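Local coordinates for uncharacterized protein YLR132C (Kluyveromyces marxianus, PDB 6PFQ), which probably acts as Usb1, an exoribonuclease of the 2H phosphodiesterase superfamily that trims the 3' end of U6 small nuclear RNA, at residues Gly32-Met37 / Arg42-Pro47; Asp38-Asn43 / Ala184-Asp189; Met79-Gln84 / Glu135-Arg140; Cys202-Ala207 / Val213-Leu218. All blocks are in the same frame, centred on the assembly; numbering follows the deposited sequence.

In the fold
From the N terminus, contact 1 comes first: it closes the short turn by which helix 20-39 folds back toward strand 46-47. Contact 2 opens on that same turn, sharing Arg-42 and Asn-43 with contact 1, and closes a far longer loop by tying the end of helix 20-39 to the end of helix 169-186. Nested inside that loop, contact 3 joins helices 72-88 and 121-137. Contact 4 follows as the C-terminal hairpin. Contacts 1 and 2 lie on one side of the molecule and contacts 3 and 4 on the other, the latter two touching where Met-79 CE meets Ala-207 CB at 3.7 Å, so that helix 72-88 packs on the hairpin.

Contact 1 of 4, residues Gly32-Met37 / Arg42-Pro47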
# COMPACT_ATOMS: atom_id res chain seq x y z
N GLY A 32 -5.38 18.72 5.54
CA GLY A 32 -4.59 19.75 4.91
C GLY A 32 -4.40 19.50 3.43
O GLY A 32 -4.45 20.43 2.63
N VAL A 33 -4.14 18.24 3.05
CA VAL A 33 -4.06 17.89 1.63
C VAL A 33 -5.37 18.21 0.94
O VAL A 33 -5.40 18.78 -0.16
CB VAL A 33 -3.68 16.40 1.46
CG1 VAL A 33 -3.72 16.04 -0.06
CG2 VAL A 33 -2.27 16.19 1.98
N ASN A 34 -6.48 17.84 1.55
CA ASN A 34 -7.76 18.04 0.89
C ASN A 34 -8.14 19.52 0.81
O ASN A 34 -8.80 19.94 -0.16
CB ASN A 34 -8.84 17.21 1.59
CG ASN A 34 -8.72 15.74 1.28
OD1 ASN A 34 -8.21 15.37 0.22
ND2 ASN A 34 -9.17 14.90 2.18
N ALA A 35 -7.66 20.36 1.73
CA ALA A 35 -7.86 21.80 1.56
C ALA A 35 -7.18 22.30 0.29
O ALA A 35 -7.73 23.14 -0.42
CB ALA A 35 -7.34 22.57 2.79
N VAL A 36 -5.99 21.78 -0.01
CA VAL A 36 -5.34 22.10 -1.27
C VAL A 36 -6.13 21.54 -2.47
O VAL A 36 -6.28 22.22 -3.49
CB VAL A 36 -3.88 21.60 -1.26
CG1 VAL A 36 -3.24 21.88 -2.60
CG2 VAL A 36 -3.09 22.27 -0.12
N MET A 37 -6.65 20.32 -2.36
CA MET A 37 -7.47 19.81 -3.47
C MET A 37 -8.69 20.71 -3.71
O MET A 37 -9.01 21.04 -4.85
CB MET A 37 -7.92 18.36 -3.21
CG MET A 37 -6.78 17.37 -2.95
SD MET A 37 -5.65 17.27 -4.36
CE MET A 37 -4.38 18.44 -3.83
N ARG A 42 -9.92 20.02 -7.35
CA ARG A 42 -9.58 18.62 -7.56
C ARG A 42 -10.40 17.73 -6.64
O ARG A 42 -10.88 18.16 -5.59
CB ARG A 42 -8.10 18.36 -7.29
CG ARG A 42 -7.16 19.24 -8.06
CD ARG A 42 -6.68 18.54 -9.27
NE ARG A 42 -5.64 19.27 -9.99
CZ ARG A 42 -4.83 18.70 -10.87
NH1 ARG A 42 -4.93 17.39 -11.13
NH2 ARG A 42 -3.92 19.43 -11.49
N ASN A 43 -10.52 16.45 -7.02
CA ASN A 43 -11.12 15.46 -6.14
C ASN A 43 -10.32 15.29 -4.85
O ASN A 43 -9.08 15.36 -4.84
CB ASN A 43 -11.22 14.11 -6.87
CG ASN A 43 -12.44 14.03 -7.78
OD1 ASN A 43 -13.25 14.94 -7.82
ND2 ASN A 43 -12.58 12.92 -8.51
N SER A 44 -11.03 15.09 -3.76
CA SER A 44 -10.44 14.86 -2.44
C SER A 44 -10.17 13.37 -2.16
O SER A 44 -10.80 12.47 -2.72
CB SER A 44 -11.35 15.43 -1.35
OG SER A 44 -11.16 16.84 -1.29
N PHE A 45 -9.24 13.14 -1.24
CA PHE A 45 -8.83 11.82 -0.79
C PHE A 45 -9.65 11.37 0.40
O PHE A 45 -9.77 12.11 1.39
CB PHE A 45 -7.34 11.85 -0.42
CG PHE A 45 -6.45 12.13 -1.60
CD1 PHE A 45 -6.10 11.09 -2.47
CD2 PHE A 45 -5.99 13.42 -1.84
CE1 PHE A 45 -5.29 11.36 -3.57
CE2 PHE A 45 -5.17 13.71 -2.95
CZ PHE A 45 -4.82 12.66 -3.81
N GLU A 46 -10.28 10.21 0.27
CA GLU A 46 -10.91 9.57 1.43
C GLU A 46 -9.82 9.00 2.33
O GLU A 46 -8.96 8.24 1.86
CB GLU A 46 -11.85 8.44 0.96
CG GLU A 46 -12.53 7.68 2.10
CD GLU A 46 -13.60 8.47 2.79
OE1 GLU A 46 -13.94 9.58 2.32
OE2 GLU A 46 -14.11 7.98 3.80
N PRO A 47 -9.81 9.33 3.62
CA PRO A 47 -8.81 8.74 4.53
C PRO A 47 -8.97 7.24 4.62
O PRO A 47 -10.08 6.73 4.78
CB PRO A 47 -9.13 9.42 5.88
CG PRO A 47 -9.70 10.76 5.44
CD PRO A 47 -10.59 10.40 4.28
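Asn-34 and Phe-45 make the central bond pair of a helix-to-strand turn, in which the last turns of helix 20-39 are stitched to the chain that follows them; the turn begins with a Schellman motif and leads into strand 46-47. The Asn-34 amide acts toward Phe-45 much as the backbone of a neighbouring strand would. Its OD1 receives Phe-45 N at 2.9 Å along a nearly straight N-H (170°), tilted from the carbonyl plane of the amide, while ND2 donates to Phe-45 O at 3.0 Å, in the plane of the Phe-45 carbonyl and on a lone pair of its O. With CG beside the backbone N (chi1 -74°), the amide of Asn-34 is brought alongside the loop, where both its ends find partners. An alanine here would remove both bonds and is likely to leave the N-H and C=O of Phe-45 without these partners, this part of the loop being less firmly held.

Around the Phe-45 ring, OD1 of Asn-34 lies at the edge, 3.6 Å from CD2 of Phe-45. Of the apolar neighbours, Val-33 CG1 approaches the same CD2 obliquely at 3.9 Å. Met-37 makes a Met-aromatic contact, also oblique, with SD 3.9 Å from Phe-45 CE2; its bent chain also packs on Leu-179, Leu-182 and Val-183 of helix 169-186. Strand 46-47 then pairs with strand 154-161, which carries the UMP-binding His-154 and Ser-156. At the start of the turn, Arg-42 N donates almost straight (171°) to Met-37 O at 2.8 Å.

Contact 2 of 4, residues Asp38-Asn43 / Ala184-Asp189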
# COMPACT_ATOMS: atom_id res chain seq x y z
N ASP A 38 -9.35 21.13 -2.63
CA ASP A 38 -10.51 22.02 -2.78
C ASP A 38 -10.13 23.31 -3.48
O ASP A 38 -10.83 23.77 -4.39
CB ASP A 38 -11.08 22.36 -1.40
CG ASP A 38 -11.88 21.24 -0.81
OD1 ASP A 38 -12.30 20.36 -1.58
OD2 ASP A 38 -12.09 21.24 0.42
N THR A 39 -9.06 23.95 -3.01
CA THR A 39 -8.61 25.21 -3.62
C THR A 39 -8.41 25.06 -5.12
O THR A 39 -8.76 25.96 -5.89
CB THR A 39 -7.29 25.63 -2.98
OG1 THR A 39 -7.54 26.01 -1.63
CG2 THR A 39 -6.63 26.74 -3.76
N HIS A 40 -7.90 23.91 -5.55
CA HIS A 40 -7.59 23.70 -6.95
C HIS A 40 -8.68 22.95 -7.70
O HIS A 40 -8.43 22.52 -8.83
CB HIS A 40 -6.26 22.97 -7.06
CG HIS A 40 -5.09 23.83 -6.70
ND1 HIS A 40 -4.36 24.52 -7.63
CD2 HIS A 40 -4.58 24.16 -5.49
CE1 HIS A 40 -3.42 25.22 -7.02
NE2 HIS A 40 -3.53 25.02 -5.72
N HIS A 41 -9.86 22.80 -7.09
CA HIS A 41 -11.00 22.15 -7.74
C HIS A 41 -10.65 20.74 -8.21
O HIS A 41 -11.03 20.30 -9.31
CB HIS A 41 -11.54 23.01 -8.90
CG HIS A 41 -11.91 24.39 -8.47
ND1 HIS A 41 -11.15 25.50 -8.78
CD2 HIS A 41 -12.92 24.83 -7.68
CE1 HIS A 41 -11.69 26.57 -8.24
NE2 HIS A 41 -12.76 26.19 -7.56
N ARG A 42 -9.92 20.02 -7.35
CA ARG A 42 -9.58 18.62 -7.56
C ARG A 42 -10.40 17.73 -6.64
O ARG A 42 -10.88 18.16 -5.59
CB ARG A 42 -8.10 18.36 -7.29
CG ARG A 42 -7.16 19.24 -8.06
CD ARG A 42 -6.68 18.54 -9.27
NE ARG A 42 -5.64 19.27 -9.99
CZ ARG A 42 -4.83 18.70 -10.87
NH1 ARG A 42 -4.93 17.39 -11.13
NH2 ARG A 42 -3.92 19.43 -11.49
N ASN A 43 -10.52 16.45 -7.02
CA ASN A 43 -11.12 15.46 -6.14
C ASN A 43 -10.32 15.29 -4.85
O ASN A 43 -9.08 15.36 -4.84
CB ASN A 43 -11.22 14.11 -6.87
CG ASN A 43 -12.44 14.03 -7.78
OD1 ASN A 43 -13.25 14.94 -7.82
ND2 ASN A 43 -12.58 12.92 -8.51
N ALA A 184 2.84 17.49 -4.22
CA ALA A 184 4.24 17.64 -3.84
C ALA A 184 4.62 19.10 -3.62
O ALA A 184 5.39 19.42 -2.70
CB ALA A 184 5.14 17.00 -4.90
N THR A 185 4.13 20.01 -4.45
CA THR A 185 4.56 21.40 -4.34
C THR A 185 3.76 22.19 -3.32
O THR A 185 4.31 23.09 -2.66
CB THR A 185 4.45 22.12 -5.69
OG1 THR A 185 3.09 22.15 -6.09
CG2 THR A 185 5.21 21.42 -6.75
N GLU A 186 2.47 21.89 -3.16
CA GLU A 186 1.61 22.74 -2.33
C GLU A 186 1.03 22.04 -1.11
O GLU A 186 0.41 22.73 -0.29
CB GLU A 186 0.44 23.30 -3.17
CG GLU A 186 0.88 24.36 -4.19
CD GLU A 186 -0.29 25.06 -4.87
OE1 GLU A 186 -1.40 25.10 -4.28
OE2 GLU A 186 -0.11 25.56 -6.00
N ALA A 187 1.19 20.72 -0.96
CA ALA A 187 0.52 20.01 0.13
C ALA A 187 1.47 19.13 0.96
O ALA A 187 1.03 18.18 1.60
CB ALA A 187 -0.62 19.15 -0.42
N SER A 188 2.75 19.48 1.01
CA SER A 188 3.80 18.68 1.65
C SER A 188 4.28 19.17 3.03
O SER A 188 5.17 18.55 3.59
CB SER A 188 5.03 18.61 0.73
OG SER A 188 4.68 17.86 -0.42
N ASP A 189 3.75 20.28 3.57
CA ASP A 189 4.41 20.87 4.74
C ASP A 189 4.28 20.02 5.99
O ASP A 189 5.06 20.21 6.93
CB ASP A 189 3.87 22.29 5.03
CG ASP A 189 4.18 23.28 3.92
OD1 ASP A 189 4.94 22.95 2.99
OD2 ASP A 189 3.68 24.42 3.97
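His-40 and Glu-186 reach each other because in both residues CG stands beside the backbone N (chi1 -71° in each), and because the glutamate chain is extended beyond CG, so that imidazole and carboxylate arrive from opposite directions. The meeting is a single His-carboxylate hydrogen bond: NE2 of His-40 donates to OE1 of Glu-186 at 2.6 Å. Short as it is, the bond is distinctly bent, with 138° at the hydrogen. The oxygen sits near the ring edge but tilted from the ring plane, and NE2 comes in on the syn side of OE1, likewise out of the carboxylate plane; the two flat groups are turned 58° apart. OE2, 3.5 Å from His-40 NE2, is badly placed to accept and is not bonded to it. A carboxylate this close would probably favour a protonated, positively charged imidazole.

The pairing joins two helix ends. Helix 20-39 stops in a Schellman motif whose C-prime residue, with positive phi, is His-41; its N bonds to Asp-38 O at 3.0 Å. The helical conformation is given up at His-40 and, on the partner side, at Ala-187.

Contact between the backbones is absent here, and this is a surface bridge, with Leu-182 packing against His-40 and Val-36 against Glu-186. Further along the same loop, Arg-42 turns its guanidinium to Ser-178 OG and Arg-175 O of helix 169-186.

Contact 3 of 4, residues Met79-Gln84 / Glu135-Arg140; sequences MGRIRQ and EKYKPR
Tyr-137, which lays its ring over Arg-81, gives its OH in a hydrogen bond to OE2 of Glu-85, an oxygen that NZ of Lys-136 also grips through a salt bridge. This hold at the phenol oxygen helps keep the ring against helix 72-88. Across the two segments themselves no hydrogen bond is made; the contact rests on carbon meeting carbon.

Arg-81 uses the root of its side chain. CB lies over one face of the Tyr-137 ring, 3.7 Å from the centroid and 15° off the normal, a CH-pi contact displaced toward the rim. The arginine, extended from CG to NE, crosses the tyrosine at about a right angle and brings CD to 3.3 Å from Tyr-137 CE1, which makes this the tightest point of the contact. The guanidinium goes past the ring to a salt bridge from NH1 to Glu-77, its plane turned 45° from that of the phenol. The opposite face of the ring is covered by CG of Lys-136, 3.9 Å above its centre, so the aromatic group is sandwiched between the aliphatic parts of two basic residues.

On the inner side, Ile-82 and Tyr-137 slide past each other in opposite directions. CG1 of Ile-82 meets CB of Tyr-137 at 3.6 Å, with CD1 a little farther, at 4.0 Å from that CB. Helix 121-137 thus ends against the flank of helix 72-88, while Met-79 and Pro-139 both pack on Met-67 of strand 59-68 and on Phe-69 beyond it.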
# COMPACT_ATOMS: atom_id res chain seq x y z
N MET A 79 2.14 -21.07 -1.97
CA MET A 79 1.96 -20.30 -0.73
C MET A 79 2.60 -21.00 0.45
O MET A 79 3.19 -20.34 1.32
CB MET A 79 0.49 -20.01 -0.44
CG MET A 79 -0.24 -19.11 -1.48
SD MET A 79 0.54 -17.46 -1.64
CE MET A 79 0.21 -16.73 -0.03
N GLY A 80 2.50 -22.33 0.53
CA GLY A 80 3.18 -23.05 1.60
C GLY A 80 4.69 -22.86 1.57
O GLY A 80 5.31 -22.60 2.60
N ARG A 81 5.29 -22.93 0.38
CA ARG A 81 6.73 -22.67 0.27
C ARG A 81 7.05 -21.24 0.70
O ARG A 81 8.05 -21.00 1.37
CB ARG A 81 7.22 -22.95 -1.15
CG ARG A 81 7.54 -24.44 -1.47
CD ARG A 81 7.71 -24.65 -2.98
NE ARG A 81 8.19 -25.98 -3.36
CZ ARG A 81 7.41 -27.02 -3.61
NH1 ARG A 81 6.09 -26.90 -3.53
NH2 ARG A 81 7.94 -28.20 -3.95
N ILE A 82 6.21 -20.28 0.30
CA ILE A 82 6.41 -18.90 0.74
C ILE A 82 6.39 -18.82 2.27
O ILE A 82 7.32 -18.28 2.89
CB ILE A 82 5.36 -17.97 0.12
CG1 ILE A 82 5.63 -17.85 -1.39
CG2 ILE A 82 5.42 -16.64 0.79
CD1 ILE A 82 4.57 -17.01 -2.12
N ARG A 83 5.34 -19.37 2.90
CA ARG A 83 5.22 -19.35 4.35
C ARG A 83 6.42 -20.00 5.03
O ARG A 83 7.04 -19.42 5.94
CB ARG A 83 3.93 -20.07 4.78
N GLN A 84 6.82 -21.17 4.56
CA GLN A 84 7.93 -21.88 5.19
C GLN A 84 9.23 -21.11 5.05
O GLN A 84 10.00 -21.01 6.01
CB GLN A 84 8.08 -23.28 4.58
N GLU A 135 9.20 -13.45 -5.24
CA GLU A 135 9.60 -13.54 -6.64
C GLU A 135 9.90 -14.98 -7.03
O GLU A 135 9.66 -15.38 -8.17
CB GLU A 135 10.82 -12.67 -6.90
N LYS A 136 10.44 -15.76 -6.09
CA LYS A 136 10.78 -17.15 -6.40
C LYS A 136 9.54 -18.00 -6.66
O LYS A 136 9.54 -18.87 -7.53
CB LYS A 136 11.62 -17.75 -5.27
CG LYS A 136 12.03 -19.21 -5.48
CD LYS A 136 13.12 -19.62 -4.47
CE LYS A 136 13.48 -21.10 -4.60
NZ LYS A 136 14.14 -21.58 -3.35
N TYR A 137 8.48 -17.78 -5.88
CA TYR A 137 7.34 -18.69 -5.92
C TYR A 137 6.10 -18.14 -6.60
O TYR A 137 5.14 -18.89 -6.78
CB TYR A 137 6.97 -19.12 -4.49
CG TYR A 137 8.08 -19.93 -3.87
CD1 TYR A 137 8.38 -21.20 -4.36
CD2 TYR A 137 8.85 -19.43 -2.82
CE1 TYR A 137 9.40 -21.95 -3.82
CE2 TYR A 137 9.88 -20.19 -2.27
CZ TYR A 137 10.14 -21.45 -2.78
OH TYR A 137 11.16 -22.22 -2.26
N LYS A 138 6.08 -16.88 -7.00
CA LYS A 138 4.82 -16.35 -7.51
C LYS A 138 4.52 -16.94 -8.90
O LYS A 138 5.43 -17.40 -9.59
CB LYS A 138 4.85 -14.83 -7.54
CG LYS A 138 5.69 -14.23 -8.63
CD LYS A 138 5.69 -12.72 -8.49
CE LYS A 138 6.74 -12.10 -9.41
NZ LYS A 138 6.16 -11.90 -10.78
N PRO A 139 3.24 -17.03 -9.27
CA PRO A 139 2.91 -17.58 -10.59
C PRO A 139 3.54 -16.76 -11.71
O PRO A 139 3.73 -15.54 -11.60
CB PRO A 139 1.38 -17.51 -10.65
CG PRO A 139 0.91 -17.14 -9.32
CD PRO A 139 2.05 -16.58 -8.53
N ARG A 140 3.87 -17.45 -12.80
CA ARG A 140 4.42 -16.76 -13.96
C ARG A 140 3.35 -15.88 -14.61
O ARG A 140 3.67 -14.81 -15.13
CB ARG A 140 4.97 -17.77 -14.97

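Contact 4 of 4, residues Cys202-Ala207 / Val213-Leu218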
# COMPACT_ATOMS: atom_id res chain seq x y z
N CYS A 202 6.48 -4.76 12.52
CA CYS A 202 5.56 -5.86 12.22
C CYS A 202 6.22 -7.17 12.63
O CYS A 202 7.36 -7.41 12.26
CB CYS A 202 5.20 -5.90 10.73
SG CYS A 202 4.41 -4.36 10.24
N HIS A 203 5.50 -8.01 13.40
CA HIS A 203 6.04 -9.31 13.80
C HIS A 203 5.45 -10.48 13.00
O HIS A 203 5.74 -11.64 13.30
CB HIS A 203 5.82 -9.52 15.30
CG HIS A 203 6.59 -8.56 16.16
ND1 HIS A 203 6.11 -7.30 16.48
CD2 HIS A 203 7.80 -8.66 16.76
CE1 HIS A 203 6.99 -6.67 17.23
NE2 HIS A 203 8.03 -7.47 17.41
N GLU A 204 4.69 -10.18 11.95
CA GLU A 204 4.05 -11.18 11.11
C GLU A 204 3.70 -10.51 9.80
O GLU A 204 3.58 -9.29 9.73
CB GLU A 204 2.79 -11.72 11.78
CG GLU A 204 1.77 -10.61 12.01
CD GLU A 204 0.74 -10.97 13.05
OE1 GLU A 204 1.00 -11.91 13.83
OE2 GLU A 204 -0.34 -10.34 13.06
N LEU A 205 3.56 -11.32 8.76
CA LEU A 205 2.92 -10.96 7.50
C LEU A 205 1.50 -11.51 7.51
O LEU A 205 1.14 -12.36 8.33
CB LEU A 205 3.66 -11.55 6.29
CG LEU A 205 5.17 -11.49 6.07
CD1 LEU A 205 5.48 -11.54 4.59
CD2 LEU A 205 5.80 -10.29 6.71
N LYS A 206 0.71 -11.04 6.55
CA LYS A 206 -0.62 -11.57 6.26
C LYS A 206 -0.65 -12.05 4.82
O LYS A 206 0.02 -11.48 3.96
CB LYS A 206 -1.67 -10.50 6.42
CG LYS A 206 -1.66 -9.83 7.77
CD LYS A 206 -2.39 -10.64 8.79
CE LYS A 206 -2.46 -9.85 10.09
NZ LYS A 206 -3.30 -10.51 11.08
N ALA A 207 -1.49 -13.03 4.54
CA ALA A 207 -1.76 -13.43 3.16
C ALA A 207 -3.26 -13.56 2.99
O ALA A 207 -3.92 -14.22 3.79
CB ALA A 207 -1.07 -14.74 2.80
N VAL A 213 -8.01 -14.81 5.15
CA VAL A 213 -6.76 -14.14 5.48
C VAL A 213 -6.01 -15.03 6.46
O VAL A 213 -6.60 -15.50 7.44
CB VAL A 213 -6.99 -12.74 6.06
CG1 VAL A 213 -5.66 -12.06 6.39
CG2 VAL A 213 -7.78 -11.90 5.08
N ILE A 214 -4.75 -15.30 6.17
CA ILE A 214 -3.91 -16.13 7.03
C ILE A 214 -2.75 -15.30 7.53
O ILE A 214 -2.35 -14.30 6.91
CB ILE A 214 -3.41 -17.40 6.30
CG1 ILE A 214 -2.53 -17.00 5.12
CG2 ILE A 214 -4.58 -18.22 5.82
CD1 ILE A 214 -1.75 -18.15 4.49
N THR A 215 -2.21 -15.71 8.67
CA THR A 215 -1.09 -15.00 9.27
C THR A 215 0.18 -15.82 9.12
O THR A 215 0.17 -17.04 9.34
CB THR A 215 -1.37 -14.68 10.75
OG1 THR A 215 -2.54 -13.87 10.82
CG2 THR A 215 -0.19 -13.93 11.38
N LEU A 216 1.29 -15.14 8.84
CA LEU A 216 2.57 -15.78 8.54
C LEU A 216 3.57 -15.19 9.51
O LEU A 216 4.09 -14.08 9.28
CB LEU A 216 3.01 -15.51 7.10
CG LEU A 216 2.51 -16.36 5.93
CD1 LEU A 216 1.05 -16.14 5.65
CD2 LEU A 216 3.32 -16.06 4.68
N PRO A 217 3.86 -15.88 10.62
CA PRO A 217 4.70 -15.28 11.67
C PRO A 217 6.14 -15.10 11.22
O PRO A 217 6.66 -15.86 10.40
CB PRO A 217 4.61 -16.28 12.83
CG PRO A 217 3.50 -17.22 12.47
CD PRO A 217 3.38 -17.22 10.99
N LEU A 218 6.78 -14.07 11.76
CA LEU A 218 8.20 -13.86 11.52
C LEU A 218 9.02 -14.54 12.62
O LEU A 218 10.17 -14.90 12.39
CB LEU A 218 8.53 -12.37 11.46
CG LEU A 218 8.00 -11.73 10.17
CD1 LEU A 218 8.09 -10.23 10.21
CD2 LEU A 218 8.69 -12.30 8.94
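Leu-205, Ala-207 and Leu-216 form the close-packed face of an antiparallel pair, whereas Glu-204, Lys-206 and Thr-215 stand on the other, more open face. On the packed face Ala-207 CB meets Ile-214 CG1 at 3.6 Å and Leu-216 CD1 at 3.8 Å, and Leu-205 turns CD2 toward CD2 of Leu-218, the two side chains crossing at about a right angle. Helix 72-88 covers this face, through Met-79, Arg-83 and Ile-86. The backbones are joined by paired bonds at Leu-205 with Leu-216 and at Ala-207 with Ile-214, of which Ile-214 N to Ala-207 O is the shortest, 2.7 Å and 171° at the hydrogen.

The C-terminal residue continues the pairing, Leu-218 N donating to His-203 O at 3.1 Å, while its CD1 lies 3.6 Å from Cys-202 O. A glycine in place of Leu-218 would keep that N-H but would probably open a gap beside Leu-205 CD2 and Ile-86 and leave the chain end with less apolar hold.

The open face is held more lightly. Glu-204 places CG between its backbone N and carbonyl carbon (chi1 61°), and the extended chain then carries OE1 to Thr-215 CG2, 3.4 Å away. Lys-206 and Thr-215 lie side by side, with only a weak bond from NZ to OG1 at 3.5 Å; the same NZ forms a salt bridge with OE2 of Glu-204. The side chain of Lys-206 is about 7 Å from that of the UMP-binding His-60. This is the C-terminal beta hairpin, the outer part of a four-stranded antiparallel sheet in one lobe of a 2H phosphodiesterase fold.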